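Local coordinates for protein dihydrodipicolinate synthase (Methanocaldococcus jannaschii DSM 2661, PDB 2YXG) that probably catalyses the condensation of pyruvate with aspartate semialdehyde to 4-hydroxy-tetrahydrodipicolinate, a step of lysine biosynthesis, at residues 61-66 with 92-97. Numbering follows the deposited sequence.
Sequences KVVDVV and EDVGAD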
ATOM      1  N   LYS A  61      39.058  -6.167  -7.788  1.00 25.13           N
ATOM      2  CA  LYS A  61      39.408  -5.412  -8.994  1.00 24.95           C
ATOM      3  C   LYS A  61      39.141  -3.904  -8.781  1.00 25.42           C
ATOM      4  O   LYS A  61      39.966  -3.025  -9.139  1.00 24.27           O
ATOM      5  CB  LYS A  61      38.697  -5.970 -10.213  1.00 24.69           C
ATOM      6  CG  LYS A  61      38.986  -5.197 -11.524  1.00 26.55           C
ATOM      7  CD  LYS A  61      40.322  -5.694 -12.170  1.00 28.96           C
ATOM      8  CE  LYS A  61      40.833  -4.717 -13.252  1.00 28.48           C
ATOM      9  NZ  LYS A  61      42.020  -5.269 -13.974  1.00 32.77           N
ATOM     10  N   VAL A  62      38.024  -3.603  -8.114  1.00 25.07           N
ATOM     11  CA  VAL A  62      37.665  -2.192  -7.889  1.00 25.45           C
ATOM     12  C   VAL A  62      38.691  -1.448  -6.976  1.00 25.05           C
ATOM     13  O   VAL A  62      39.126  -0.317  -7.287  1.00 24.03           O
ATOM     14  CB  VAL A  62      36.216  -2.065  -7.343  1.00 24.26           C
ATOM     15  CG1 VAL A  62      35.876  -0.600  -7.066  1.00 25.58           C
ATOM     16  CG2 VAL A  62      35.238  -2.624  -8.392  1.00 25.56           C
ATOM     17  N   VAL A  63      39.017  -2.069  -5.846  1.00 25.58           N
ATOM     18  CA  VAL A  63      40.056  -1.526  -4.931  1.00 26.70           C
ATOM     19  C   VAL A  63      41.354  -1.233  -5.698  1.00 26.50           C
ATOM     20  O   VAL A  63      41.862  -0.114  -5.620  1.00 26.30           O
ATOM     21  CB  VAL A  63      40.329  -2.467  -3.734  1.00 26.23           C
ATOM     22  CG1 VAL A  63      41.620  -2.072  -2.962  1.00 28.19           C
ATOM     23  CG2 VAL A  63      39.152  -2.495  -2.808  1.00 26.84           C
ATOM     24  N   ASP A  64      41.819  -2.221  -6.473  1.00 26.84           N
ATOM     25  CA  ASP A  64      43.109  -2.172  -7.186  1.00 28.29           C
ATOM     26  C   ASP A  64      43.111  -1.059  -8.264  1.00 28.66           C
ATOM     27  O   ASP A  64      44.072  -0.269  -8.386  1.00 28.58           O
ATOM     28  CB  ASP A  64      43.444  -3.563  -7.822  1.00 28.41           C
ATOM     29  CG  ASP A  64      43.768  -4.718  -6.748  1.00 33.73           C
ATOM     30  OD1 ASP A  64      43.752  -4.535  -5.493  1.00 32.78           O
ATOM     31  OD2 ASP A  64      44.069  -5.871  -7.186  1.00 39.58           O
ATOM     32  N   VAL A  65      42.042  -1.009  -9.071  1.00 28.17           N
ATOM     33  CA  VAL A  65      41.976  -0.047 -10.130  1.00 27.16           C
ATOM     34  C   VAL A  65      41.832   1.323  -9.525  1.00 27.27           C
ATOM     35  O   VAL A  65      42.522   2.261  -9.926  1.00 27.87           O
ATOM     36  CB  VAL A  65      40.760  -0.282 -11.055  1.00 28.37           C
ATOM     37  CG1 VAL A  65      40.536   0.983 -11.977  1.00 26.80           C
ATOM     38  CG2 VAL A  65      40.915  -1.597 -11.841  1.00 26.41           C
ATOM     39  N   VAL A  66      40.926   1.462  -8.572  1.00 26.52           N
ATOM     40  CA  VAL A  66      40.743   2.760  -7.949  1.00 26.07           C
ATOM     41  C   VAL A  66      42.029   3.244  -7.312  1.00 27.20           C
ATOM     42  O   VAL A  66      42.397   4.428  -7.484  1.00 26.70           O
ATOM     43  CB  VAL A  66      39.605   2.792  -6.912  1.00 26.17           C
ATOM     44  CG1 VAL A  66      39.698   4.066  -6.074  1.00 23.32           C
ATOM     45  CG2 VAL A  66      38.204   2.641  -7.611  1.00 24.32           C
ATOM     46  N   GLU A  92      37.091  -5.466   4.333  1.00 24.54           N
ATOM     47  CA  GLU A  92      38.119  -4.738   5.093  1.00 26.79           C
ATOM     48  C   GLU A  92      39.521  -5.253   4.732  1.00 26.44           C
ATOM     49  O   GLU A  92      40.405  -4.478   4.370  1.00 25.98           O
ATOM     50  CB  GLU A  92      37.881  -4.836   6.588  1.00 27.14           C
ATOM     51  CG  GLU A  92      38.816  -3.919   7.417  1.00 32.14           C
ATOM     52  CD  GLU A  92      38.433  -3.891   8.863  1.00 36.99           C
ATOM     53  OE1 GLU A  92      38.295  -4.969   9.474  1.00 42.63           O
ATOM     54  OE2 GLU A  92      38.246  -2.805   9.401  1.00 42.63           O
ATOM     55  N   ASP A  93      39.649  -6.569   4.755  1.00 26.78           N
ATOM     56  CA  ASP A  93      40.865  -7.279   4.445  1.00 28.02           C
ATOM     57  C   ASP A  93      41.339  -6.948   3.059  1.00 27.14           C
ATOM     58  O   ASP A  93      42.519  -6.825   2.858  1.00 27.97           O
ATOM     59  CB  ASP A  93      40.641  -8.798   4.505  1.00 29.19           C
ATOM     60  CG  ASP A  93      40.494  -9.353   5.938  1.00 34.15           C
ATOM     61  OD1 ASP A  93      40.676  -8.609   6.957  1.00 38.00           O
ATOM     62  OD2 ASP A  93      40.183 -10.588   6.027  1.00 39.66           O
ATOM     63  N   VAL A  94      40.440  -6.814   2.096  1.00 26.20           N
ATOM     64  CA  VAL A  94      40.871  -6.570   0.735  1.00 25.49           C
ATOM     65  C   VAL A  94      41.235  -5.100   0.456  1.00 25.21           C
ATOM     66  O   VAL A  94      41.826  -4.817  -0.566  1.00 24.36           O
ATOM     67  CB  VAL A  94      39.868  -7.133  -0.324  1.00 25.84           C
ATOM     68  CG1 VAL A  94      38.606  -6.240  -0.458  1.00 26.14           C
ATOM     69  CG2 VAL A  94      40.519  -7.278  -1.655  1.00 25.22           C
ATOM     70  N   GLY A  95      40.900  -4.159   1.341  1.00 24.83           N
ATOM     71  CA  GLY A  95      41.314  -2.750   1.075  1.00 24.01           C
ATOM     72  C   GLY A  95      40.243  -1.735   0.729  1.00 23.89           C
ATOM     73  O   GLY A  95      40.574  -0.596   0.380  1.00 23.72           O
ATOM     74  N   ALA A  96      38.957  -2.112   0.856  1.00 23.17           N
ATOM     75  CA  ALA A  96      37.855  -1.127   0.677  1.00 23.07           C
ATOM     76  C   ALA A  96      37.908  -0.097   1.774  1.00 23.45           C
ATOM     77  O   ALA A  96      38.515  -0.330   2.833  1.00 22.88           O
ATOM     78  CB  ALA A  96      36.485  -1.787   0.636  1.00 22.07           C
ATOM     79  N   ASP A  97      37.307   1.053   1.494  1.00 22.81           N
ATOM     80  CA  ASP A  97      37.246   2.129   2.445  1.00 24.14           C
ATOM     81  C   ASP A  97      36.032   2.066   3.368  1.00 23.18           C
ATOM     82  O   ASP A  97      36.064   2.616   4.443  1.00 24.55           O
ATOM     83  CB  ASP A  97      37.268   3.458   1.678  1.00 24.81           C
ATOM     84  CG  ASP A  97      38.515   3.603   0.878  1.00 28.76           C
ATOM     85  OD1 ASP A  97      39.574   3.791   1.547  1.00 33.15           O
ATOM     86  OD2 ASP A  97      38.483   3.464  -0.386  1.00 30.33           O
TER
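V63 meets the V94-G95-A96 turn where two neighbouring outer helices of the TIM barrel, 52-66 and 81-94, pack side by side, and the pair illustrates how a single branched side chain can fit against the end of the next helix. Helix 81-94 closes in a Schellman motif, with G95 at positive phi (110°) before the chain turns inward to strand 98-102. The tight part is backbone: V63 CG2 lies 3.7 Å from A96 N and almost as near G95 C. A chi1 of 167° swings V63 CG1 away from its own backbone N and sets it 3.6 Å from V94 O. G95, having no side chain, lets V63 CG1 lie close against the turn. On the barrel side, V63 also touches V72 of strand 71-75, and A96 rests on A74. Toward solvent, where G95 is exposed, the fit slackens: the V94 side chain leans on I59 and E60 of helix 52-66 but approaches V63 only loosely. With an alanine at V63, both methyls would be lost and a gap is likely to open between the helix, the turn and V72. Side-chain contacts are looser than those to the backbone, CG2 of V63 standing 4.4 Å from A96 CB and 4.5 Å from V94 CG1.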